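Long-range contact in acyl-CoA N-acyltransferases (NAT) superfamily protein (Arabidopsis thaliana, PDB 6TH0), which probably transfers the acetyl group of acetyl-CoA to the N-terminal methionine of transmembrane proteins and to protein lysines: residues Arg9-His23 against Gly58-Lys70. Residues are numbered along the deposited sequence; the frame is centred on the assembly and turned at random.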
ATOM      1  N   ARG A   9      -1.749 -11.778  -7.529  1.00 52.78           N
ATOM      2  CA  ARG A   9      -2.690 -12.623  -6.806  1.00 53.37           C
ATOM      3  C   ARG A   9      -2.762 -12.141  -5.371  1.00 52.32           C
ATOM      4  O   ARG A   9      -1.874 -11.411  -4.910  1.00 49.15           O
ATOM      5  CB  ARG A   9      -2.271 -14.097  -6.855  1.00 51.91           C
ATOM      6  CG  ARG A   9      -0.836 -14.336  -6.322  1.00 49.11           C
ATOM      7  CD  ARG A   9      -0.658 -15.791  -5.896  1.00 53.21           C
ATOM      8  NE  ARG A   9       0.723 -16.093  -5.501  1.00 57.48           N
ATOM      9  CZ  ARG A   9       1.238 -15.801  -4.310  1.00 57.62           C
ATOM     10  NH1 ARG A   9       0.497 -15.177  -3.404  1.00 61.40           N
ATOM     11  NH2 ARG A   9       2.494 -16.122  -4.021  1.00 53.99           N
ATOM     12  N   PRO A  10      -3.809 -12.514  -4.638  1.00 55.20           N
ATOM     13  CA  PRO A  10      -3.862 -12.160  -3.220  1.00 48.38           C
ATOM     14  C   PRO A  10      -2.713 -12.815  -2.471  1.00 51.93           C
ATOM     15  O   PRO A  10      -2.262 -13.912  -2.809  1.00 52.32           O
ATOM     16  CB  PRO A  10      -5.216 -12.703  -2.762  1.00 55.60           C
ATOM     17  CG  PRO A  10      -6.027 -12.837  -4.035  1.00 63.09           C
ATOM     18  CD  PRO A  10      -5.027 -13.207  -5.090  1.00 60.71           C
ATOM     19  N   ILE A  11      -2.218 -12.122  -1.453  1.00 48.84           N
ATOM     20  CA  ILE A  11      -1.255 -12.757  -0.563  1.00 52.67           C
ATOM     21  C   ILE A  11      -1.961 -13.809   0.284  1.00 56.24           C
ATOM     22  O   ILE A  11      -3.100 -13.612   0.740  1.00 57.42           O
ATOM     23  CB  ILE A  11      -0.549 -11.700   0.298  1.00 50.97           C
ATOM     24  CG1 ILE A  11       0.271 -10.789  -0.610  1.00 49.62           C
ATOM     25  CG2 ILE A  11       0.406 -12.380   1.290  1.00 56.34           C
ATOM     26  CD1 ILE A  11       1.000  -9.680   0.110  1.00 50.71           C
ATOM     27  N   ASN A  12      -1.320 -14.953   0.464  1.00 55.39           N
ATOM     28  CA  ASN A  12      -1.881 -16.046   1.249  1.00 56.71           C
ATOM     29  C   ASN A  12      -0.872 -16.530   2.276  1.00 58.27           C
ATOM     30  O   ASN A  12       0.291 -16.115   2.270  1.00 51.81           O
ATOM     31  CB  ASN A  12      -2.335 -17.205   0.345  1.00 68.20           C
ATOM     32  CG  ASN A  12      -1.216 -17.771  -0.498  1.00 69.53           C
ATOM     33  OD1 ASN A  12      -0.295 -18.400   0.019  1.00 71.05           O
ATOM     34  ND2 ASN A  12      -1.293 -17.554  -1.808  1.00 64.03           N
ATOM     35  N   PRO A  13      -1.291 -17.413   3.187  1.00 62.99           N
ATOM     36  CA  PRO A  13      -0.388 -17.823   4.278  1.00 62.93           C
ATOM     37  C   PRO A  13       0.929 -18.424   3.815  1.00 64.79           C
ATOM     38  O   PRO A  13       1.931 -18.289   4.528  1.00 62.43           O
ATOM     39  CB  PRO A  13      -1.228 -18.843   5.054  1.00 66.20           C
ATOM     40  CG  PRO A  13      -2.642 -18.400   4.810  1.00 66.34           C
ATOM     41  CD  PRO A  13      -2.666 -17.894   3.395  1.00 62.36           C
ATOM     42  N   SER A  14       0.972 -19.090   2.661  1.00 61.72           N
ATOM     43  CA  SER A  14       2.239 -19.664   2.226  1.00 61.28           C
ATOM     44  C   SER A  14       3.278 -18.600   1.890  1.00 61.13           C
ATOM     45  O   SER A  14       4.464 -18.936   1.780  1.00 59.47           O
ATOM     46  CB  SER A  14       2.023 -20.568   1.014  1.00 65.19           C
ATOM     47  OG  SER A  14       1.739 -19.796  -0.141  1.00 65.96           O
ATOM     48  N   ASP A  15       2.866 -17.336   1.742  1.00 53.59           N
ATOM     49  CA  ASP A  15       3.776 -16.216   1.507  1.00 48.37           C
ATOM     50  C   ASP A  15       4.419 -15.684   2.785  1.00 44.86           C
ATOM     51  O   ASP A  15       5.278 -14.799   2.701  1.00 48.64           O
ATOM     52  CB  ASP A  15       3.028 -15.055   0.832  1.00 47.94           C
ATOM     53  CG  ASP A  15       2.506 -15.405  -0.547  1.00 55.33           C
ATOM     54  OD1 ASP A  15       3.248 -16.034  -1.324  1.00 59.07           O
ATOM     55  OD2 ASP A  15       1.337 -15.056  -0.852  1.00 58.79           O
ATOM     56  N   LEU A  16       4.045 -16.215   3.956  1.00 50.09           N
ATOM     57  CA  LEU A  16       4.401 -15.575   5.221  1.00 47.95           C
ATOM     58  C   LEU A  16       5.907 -15.332   5.346  1.00 42.30           C
ATOM     59  O   LEU A  16       6.337 -14.206   5.602  1.00 44.26           O
ATOM     60  CB  LEU A  16       3.892 -16.410   6.393  1.00 52.46           C
ATOM     61  CG  LEU A  16       4.248 -15.814   7.753  1.00 48.29           C
ATOM     62  CD1 LEU A  16       3.569 -14.473   7.933  1.00 46.53           C
ATOM     63  CD2 LEU A  16       3.864 -16.760   8.874  1.00 56.74           C
ATOM     64  N   GLU A  17       6.711 -16.390   5.220  1.00 43.47           N
ATOM     65  CA  GLU A  17       8.161 -16.258   5.389  1.00 50.89           C
ATOM     66  C   GLU A  17       8.744 -15.249   4.414  1.00 46.45           C
ATOM     67  O   GLU A  17       9.480 -14.335   4.809  1.00 48.02           O
ATOM     68  CB  GLU A  17       8.843 -17.613   5.211  1.00 60.57           C
ATOM     69  CG  GLU A  17      10.285 -17.639   5.687  1.00 86.41           C
ATOM     70  CD  GLU A  17      11.014 -18.905   5.264  1.00106.67           C
ATOM     71  OE1 GLU A  17      10.345 -19.947   5.090  1.00114.27           O
ATOM     72  OE2 GLU A  17      12.252 -18.852   5.097  1.00111.55           O
ATOM     73  N   ARG A  18       8.422 -15.392   3.129  1.00 45.43           N
ATOM     74  CA  ARG A  18       8.957 -14.468   2.132  1.00 43.41           C
ATOM     75  C   ARG A  18       8.490 -13.041   2.393  1.00 43.27           C
ATOM     76  O   ARG A  18       9.278 -12.095   2.300  1.00 40.78           O
ATOM     77  CB  ARG A  18       8.558 -14.926   0.730  1.00 46.59           C
ATOM     78  CG  ARG A  18       8.821 -13.901  -0.371  1.00 47.27           C
ATOM     79  CD  ARG A  18      10.316 -13.733  -0.638  1.00 48.50           C
ATOM     80  NE  ARG A  18      10.519 -13.081  -1.929  1.00 47.58           N
ATOM     81  CZ  ARG A  18      11.697 -12.641  -2.368  1.00 54.11           C
ATOM     82  NH1 ARG A  18      12.779 -12.788  -1.618  1.00 47.88           N
ATOM     83  NH2 ARG A  18      11.792 -12.070  -3.559  1.00 55.23           N
ATOM     84  N   LEU A  19       7.213 -12.867   2.738  1.00 39.10           N
ATOM     85  CA  LEU A  19       6.679 -11.536   2.995  1.00 36.39           C
ATOM     86  C   LEU A  19       7.415 -10.854   4.135  1.00 32.52           C
ATOM     87  O   LEU A  19       7.783  -9.672   4.028  1.00 38.18           O
ATOM     88  CB  LEU A  19       5.180 -11.619   3.315  1.00 37.41           C
ATOM     89  CG  LEU A  19       4.419 -10.290   3.360  1.00 36.70           C
ATOM     90  CD1 LEU A  19       4.345  -9.573   2.010  1.00 36.77           C
ATOM     91  CD2 LEU A  19       3.027 -10.493   3.982  1.00 43.60           C
ATOM     92  N   GLU A  20       7.629 -11.571   5.239  1.00 35.36           N
ATOM     93  CA  GLU A  20       8.328 -10.966   6.364  1.00 36.34           C
ATOM     94  C   GLU A  20       9.743 -10.607   5.959  1.00 36.48           C
ATOM     95  O   GLU A  20      10.229  -9.511   6.252  1.00 37.32           O
ATOM     96  CB  GLU A  20       8.375 -11.905   7.564  1.00 40.03           C
ATOM     97  CG  GLU A  20       7.082 -12.072   8.338  1.00 56.01           C
ATOM     98  CD  GLU A  20       7.270 -13.003   9.522  1.00 76.65           C
ATOM     99  OE1 GLU A  20       7.734 -14.146   9.310  1.00 82.71           O
ATOM    100  OE2 GLU A  20       6.977 -12.588  10.665  1.00 84.24           O
ATOM    101  N   GLN A  21      10.392 -11.511   5.236  1.00 38.15           N
ATOM    102  CA  GLN A  21      11.794 -11.326   4.877  1.00 37.27           C
ATOM    103  C   GLN A  21      11.981 -10.119   3.960  1.00 35.72           C
ATOM    104  O   GLN A  21      12.874  -9.294   4.183  1.00 40.72           O
ATOM    105  CB  GLN A  21      12.295 -12.617   4.235  1.00 42.19           C
ATOM    106  CG  GLN A  21      13.623 -12.547   3.523  1.00 47.98           C
ATOM    107  CD  GLN A  21      13.563 -13.279   2.196  1.00 55.27           C
ATOM    108  OE1 GLN A  21      13.317 -12.671   1.153  1.00 60.78           O
ATOM    109  NE2 GLN A  21      13.760 -14.591   2.231  1.00 64.55           N
ATOM    110  N   ILE A  22      11.145  -9.997   2.926  1.00 38.67           N
ATOM    111  CA  ILE A  22      11.264  -8.881   1.991  1.00 38.00           C
ATOM    112  C   ILE A  22      10.958  -7.552   2.681  1.00 35.14           C
ATOM    113  O   ILE A  22      11.597  -6.534   2.392  1.00 36.24           O
ATOM    114  CB  ILE A  22      10.381  -9.113   0.752  1.00 40.97           C
ATOM    115  CG1 ILE A  22      10.808  -8.158  -0.376  1.00 41.43           C
ATOM    116  CG2 ILE A  22       8.892  -8.911   1.094  1.00 40.20           C
ATOM    117  CD1 ILE A  22      10.242  -8.526  -1.733  1.00 43.21           C
ATOM    118  N   HIS A  23       9.956  -7.514   3.573  1.00 37.46           N
ATOM    119  CA  HIS A  23       9.736  -6.285   4.329  1.00 34.20           C
ATOM    120  C   HIS A  23      10.983  -5.881   5.114  1.00 34.27           C
ATOM    121  O   HIS A  23      11.395  -4.713   5.092  1.00 34.25           O
ATOM    122  CB  HIS A  23       8.535  -6.425   5.262  1.00 35.04           C
ATOM    123  CG  HIS A  23       7.218  -6.164   4.592  1.00 37.00           C
ATOM    124  ND1 HIS A  23       6.637  -7.051   3.710  1.00 36.77           N
ATOM    125  CD2 HIS A  23       6.378  -5.102   4.665  1.00 39.22           C
ATOM    126  CE1 HIS A  23       5.488  -6.556   3.282  1.00 41.38           C
ATOM    127  NE2 HIS A  23       5.305  -5.374   3.846  1.00 37.89           N
ATOM    128  N   GLY A  58      12.545 -23.140  -9.393  1.00113.95           N
ATOM    129  CA  GLY A  58      11.510 -23.463  -8.429  1.00111.02           C
ATOM    130  C   GLY A  58      10.769 -22.284  -7.835  1.00103.28           C
ATOM    131  O   GLY A  58       9.685 -22.473  -7.270  1.00104.51           O
ATOM    132  N   HIS A  59      11.332 -21.084  -7.908  1.00 92.74           N
ATOM    133  CA  HIS A  59      10.794 -19.920  -7.215  1.00 83.73           C
ATOM    134  C   HIS A  59       9.659 -19.229  -7.978  1.00 74.12           C
ATOM    135  O   HIS A  59       9.354 -18.064  -7.703  1.00 68.52           O
ATOM    136  CB  HIS A  59      11.924 -18.931  -6.923  1.00 80.62           C
ATOM    137  CG  HIS A  59      13.095 -19.559  -6.235  1.00 85.91           C
ATOM    138  ND1 HIS A  59      14.165 -20.090  -6.924  1.00 90.58           N
ATOM    139  CD2 HIS A  59      13.350 -19.769  -4.923  1.00 85.07           C
ATOM    140  CE1 HIS A  59      15.037 -20.587  -6.064  1.00 93.21           C
ATOM    141  NE2 HIS A  59      14.565 -20.407  -4.843  1.00 89.59           N
ATOM    142  N   SER A  60       9.041 -19.923  -8.937  1.00 81.23           N
ATOM    143  CA  SER A  60       8.014 -19.305  -9.767  1.00 81.75           C
ATOM    144  C   SER A  60       6.895 -18.680  -8.933  1.00 77.45           C
ATOM    145  O   SER A  60       6.374 -17.617  -9.287  1.00 74.36           O
ATOM    146  CB  SER A  60       7.442 -20.343 -10.734  1.00 88.29           C
ATOM    147  OG  SER A  60       6.810 -21.398 -10.031  1.00 92.10           O
ATOM    148  N   GLU A  61       6.505 -19.319  -7.830  1.00 76.93           N
ATOM    149  CA  GLU A  61       5.395 -18.827  -7.016  1.00 77.27           C
ATOM    150  C   GLU A  61       5.831 -17.860  -5.916  1.00 69.79           C
ATOM    151  O   GLU A  61       4.971 -17.295  -5.225  1.00 59.92           O
ATOM    152  CB  GLU A  61       4.641 -20.007  -6.392  1.00 85.22           C
ATOM    153  CG  GLU A  61       3.553 -20.610  -7.270  1.00 93.30           C
ATOM    154  CD  GLU A  61       2.576 -19.579  -7.799  1.00 94.59           C
ATOM    155  OE1 GLU A  61       2.233 -18.639  -7.053  1.00 93.44           O
ATOM    156  OE2 GLU A  61       2.156 -19.707  -8.968  1.00100.01           O
ATOM    157  N   GLU A  62       7.133 -17.636  -5.759  1.00 68.53           N
ATOM    158  CA  GLU A  62       7.647 -16.713  -4.755  1.00 63.86           C
ATOM    159  C   GLU A  62       7.397 -15.271  -5.178  1.00 60.41           C
ATOM    160  O   GLU A  62       7.704 -14.889  -6.310  1.00 64.39           O
ATOM    161  CB  GLU A  62       9.142 -16.953  -4.542  1.00 61.84           C
ATOM    162  CG  GLU A  62       9.753 -16.164  -3.389  1.00 66.19           C
ATOM    163  CD  GLU A  62      11.265 -16.309  -3.312  1.00 72.38           C
ATOM    164  OE1 GLU A  62      11.940 -16.050  -4.329  1.00 73.61           O
ATOM    165  OE2 GLU A  62      11.775 -16.698  -2.238  1.00 74.94           O
ATOM    166  N   LEU A  63       6.825 -14.469  -4.286  1.00 52.11           N
ATOM    167  CA  LEU A  63       6.493 -13.102  -4.670  1.00 53.46           C
ATOM    168  C   LEU A  63       7.759 -12.271  -4.866  1.00 46.27           C
ATOM    169  O   LEU A  63       8.765 -12.457  -4.175  1.00 52.90           O
ATOM    170  CB  LEU A  63       5.581 -12.447  -3.625  1.00 50.97           C
ATOM    171  CG  LEU A  63       6.089 -12.209  -2.201  1.00 47.65           C
ATOM    172  CD1 LEU A  63       6.833 -10.899  -2.106  1.00 40.75           C
ATOM    173  CD2 LEU A  63       4.921 -12.223  -1.212  1.00 52.38           C
ATOM    174  N   ILE A  64       7.710 -11.356  -5.831  1.00 46.70           N
ATOM    175  CA  ILE A  64       8.782 -10.396  -6.057  1.00 40.68           C
ATOM    176  C   ILE A  64       8.293  -8.957  -5.907  1.00 41.29           C
ATOM    177  O   ILE A  64       9.051  -8.008  -6.125  1.00 40.95           O
ATOM    178  CB  ILE A  64       9.454 -10.639  -7.425  1.00 46.50           C
ATOM    179  CG1 ILE A  64       8.421 -10.755  -8.544  1.00 42.76           C
ATOM    180  CG2 ILE A  64      10.274 -11.921  -7.371  1.00 48.73           C
ATOM    181  CD1 ILE A  64       7.806  -9.438  -8.969  1.00 45.24           C
ATOM    182  N   GLY A  65       7.043  -8.783  -5.499  1.00 42.52           N
ATOM    183  CA  GLY A  65       6.505  -7.467  -5.218  1.00 38.19           C
ATOM    184  C   GLY A  65       5.283  -7.650  -4.350  1.00 36.06           C
ATOM    185  O   GLY A  65       4.707  -8.737  -4.291  1.00 41.12           O
ATOM    186  N   PHE A  66       4.911  -6.586  -3.643  1.00 38.52           N
ATOM    187  CA  PHE A  66       3.784  -6.695  -2.723  1.00 39.38           C
ATOM    188  C   PHE A  66       3.187  -5.313  -2.515  1.00 39.64           C
ATOM    189  O   PHE A  66       3.868  -4.298  -2.678  1.00 34.60           O
ATOM    190  CB  PHE A  66       4.234  -7.279  -1.375  1.00 35.89           C
ATOM    191  CG  PHE A  66       5.256  -6.454  -0.702  1.00 40.84           C
ATOM    192  CD1 PHE A  66       4.883  -5.384   0.095  1.00 40.73           C
ATOM    193  CD2 PHE A  66       6.610  -6.678  -0.934  1.00 42.32           C
ATOM    194  CE1 PHE A  66       5.846  -4.571   0.688  1.00 39.63           C
ATOM    195  CE2 PHE A  66       7.563  -5.879  -0.345  1.00 41.67           C
ATOM    196  CZ  PHE A  66       7.193  -4.840   0.478  1.00 39.26           C
ATOM    197  N   VAL A  67       1.900  -5.277  -2.168  1.00 39.72           N
ATOM    198  CA  VAL A  67       1.282  -4.080  -1.611  1.00 38.75           C
ATOM    199  C   VAL A  67       0.291  -4.539  -0.548  1.00 35.61           C
ATOM    200  O   VAL A  67      -0.366  -5.568  -0.729  1.00 40.65           O
ATOM    201  CB  VAL A  67       0.573  -3.236  -2.685  1.00 41.98           C
ATOM    202  CG1 VAL A  67      -0.565  -4.029  -3.316  1.00 41.62           C
ATOM    203  CG2 VAL A  67       0.075  -1.919  -2.096  1.00 38.86           C
ATOM    204  N   THR A  68       0.306  -3.890   0.618  1.00 39.21           N
ATOM    205  CA  THR A  68      -0.650  -4.173   1.688  1.00 39.64           C
ATOM    206  C   THR A  68      -1.466  -2.924   2.019  1.00 40.28           C
ATOM    207  O   THR A  68      -0.975  -1.791   1.908  1.00 38.47           O
ATOM    208  CB  THR A  68       0.043  -4.668   2.946  1.00 42.39           C
ATOM    209  OG1 THR A  68       0.921  -3.645   3.426  1.00 41.94           O
ATOM    210  CG2 THR A  68       0.843  -5.936   2.642  1.00 44.25           C
ATOM    211  N   ALA A  69      -2.730  -3.128   2.402  1.00 43.38           N
ATOM    212  CA  ALA A  69      -3.627  -2.012   2.664  1.00 41.20           C
ATOM    213  C   ALA A  69      -4.657  -2.428   3.711  1.00 41.20           C
ATOM    214  O   ALA A  69      -5.004  -3.604   3.835  1.00 45.78           O
ATOM    215  CB  ALA A  69      -4.341  -1.534   1.388  1.00 42.90           C
ATOM    216  N   LYS A  70      -5.206  -1.449   4.415  1.00 44.12           N
ATOM    217  CA  LYS A  70      -6.253  -1.760   5.376  1.00 46.76           C
ATOM    218  C   LYS A  70      -7.417  -0.819   5.169  1.00 47.70           C
ATOM    219  O   LYS A  70      -7.284   0.258   4.585  1.00 44.98           O
ATOM    220  CB  LYS A  70      -5.775  -1.673   6.834  1.00 57.06           C
ATOM    221  CG  LYS A  70      -5.400  -0.269   7.290  1.00 52.45           C
ATOM    222  CD  LYS A  70      -5.185  -0.253   8.797  1.00 72.63           C
ATOM    223  CE  LYS A  70      -4.761   1.121   9.302  1.00 81.00           C
ATOM    224  NZ  LYS A  70      -4.566   1.106  10.779  1.00 89.86           N
TER
HETATM  225  O   HOH W   1       5.907 -15.643  -1.623  1.00 46.90           O
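Helix 16-23, which carries Leu19, Ile22 and His23, crosses strand 65-70 at Phe66 almost perpendicularly (signed angle -88°), their axes 10.0 Å apart at closest. Ahead of the strand, residues 62-64 run alongside the helix, Arg18 nearest Glu62 and Ile22 nearest Ile64. The Arg18 guanidinium grips one carbonyl oxygen, Leu63 O, side-on through NE (2.9 Å) and NH2, both bonds in the guanidinium plane. With CG anti to the backbone N (chi1 169°), its chain lays CG on Leu63 CG; the bend at chi2 then carries the guanidinium to Leu63 O and turns one face to the Glu62 carboxylate. The two groups stack with planes 16° apart, a long, charge-only pairing in which no N-H points at Glu62 OE2; Glu62 OE1 makes its own salt bridge to Arg55. A methionine in place of Arg18 would probably leave Leu63 O without these two donors and the Glu62 carboxylate without the cation stacked on it. Ahead of the helix, Arg9 holds Asp15 end-on, NH1 and NH2 each meeting a syn lone pair, while NH2 also donates to Glu61 O at 3.0 Å. Arg9 NE makes a salt bridge with a weak hydrogen bond to Glu61 OE1, while Glu61 OE2 pairs with Arg53; a water links Asp15 OD1 to Leu63 N. In the apolar centre, Leu63 sets CD2 against Leu19 CD1 and CD1 against Ile22 CD1; Leu19 CD1 also touches Phe66 CB, and Ile22 CG2 reaches Phe66 CE2 at 3.6 Å. Over one face of Phe66 the His23 ring forms an offset stack; its ND1 donates to Leu19 O and its NE2 is bonded to Thr99, fixing the ring's rotation. Ile64 and Gly65 form a classic beta bulge facing Ala50. This is the N-terminal part of the GNAT fold, its first helix packed across the central mixed sheet, with Val67 beside the acetyl-CoA-binding Leu100.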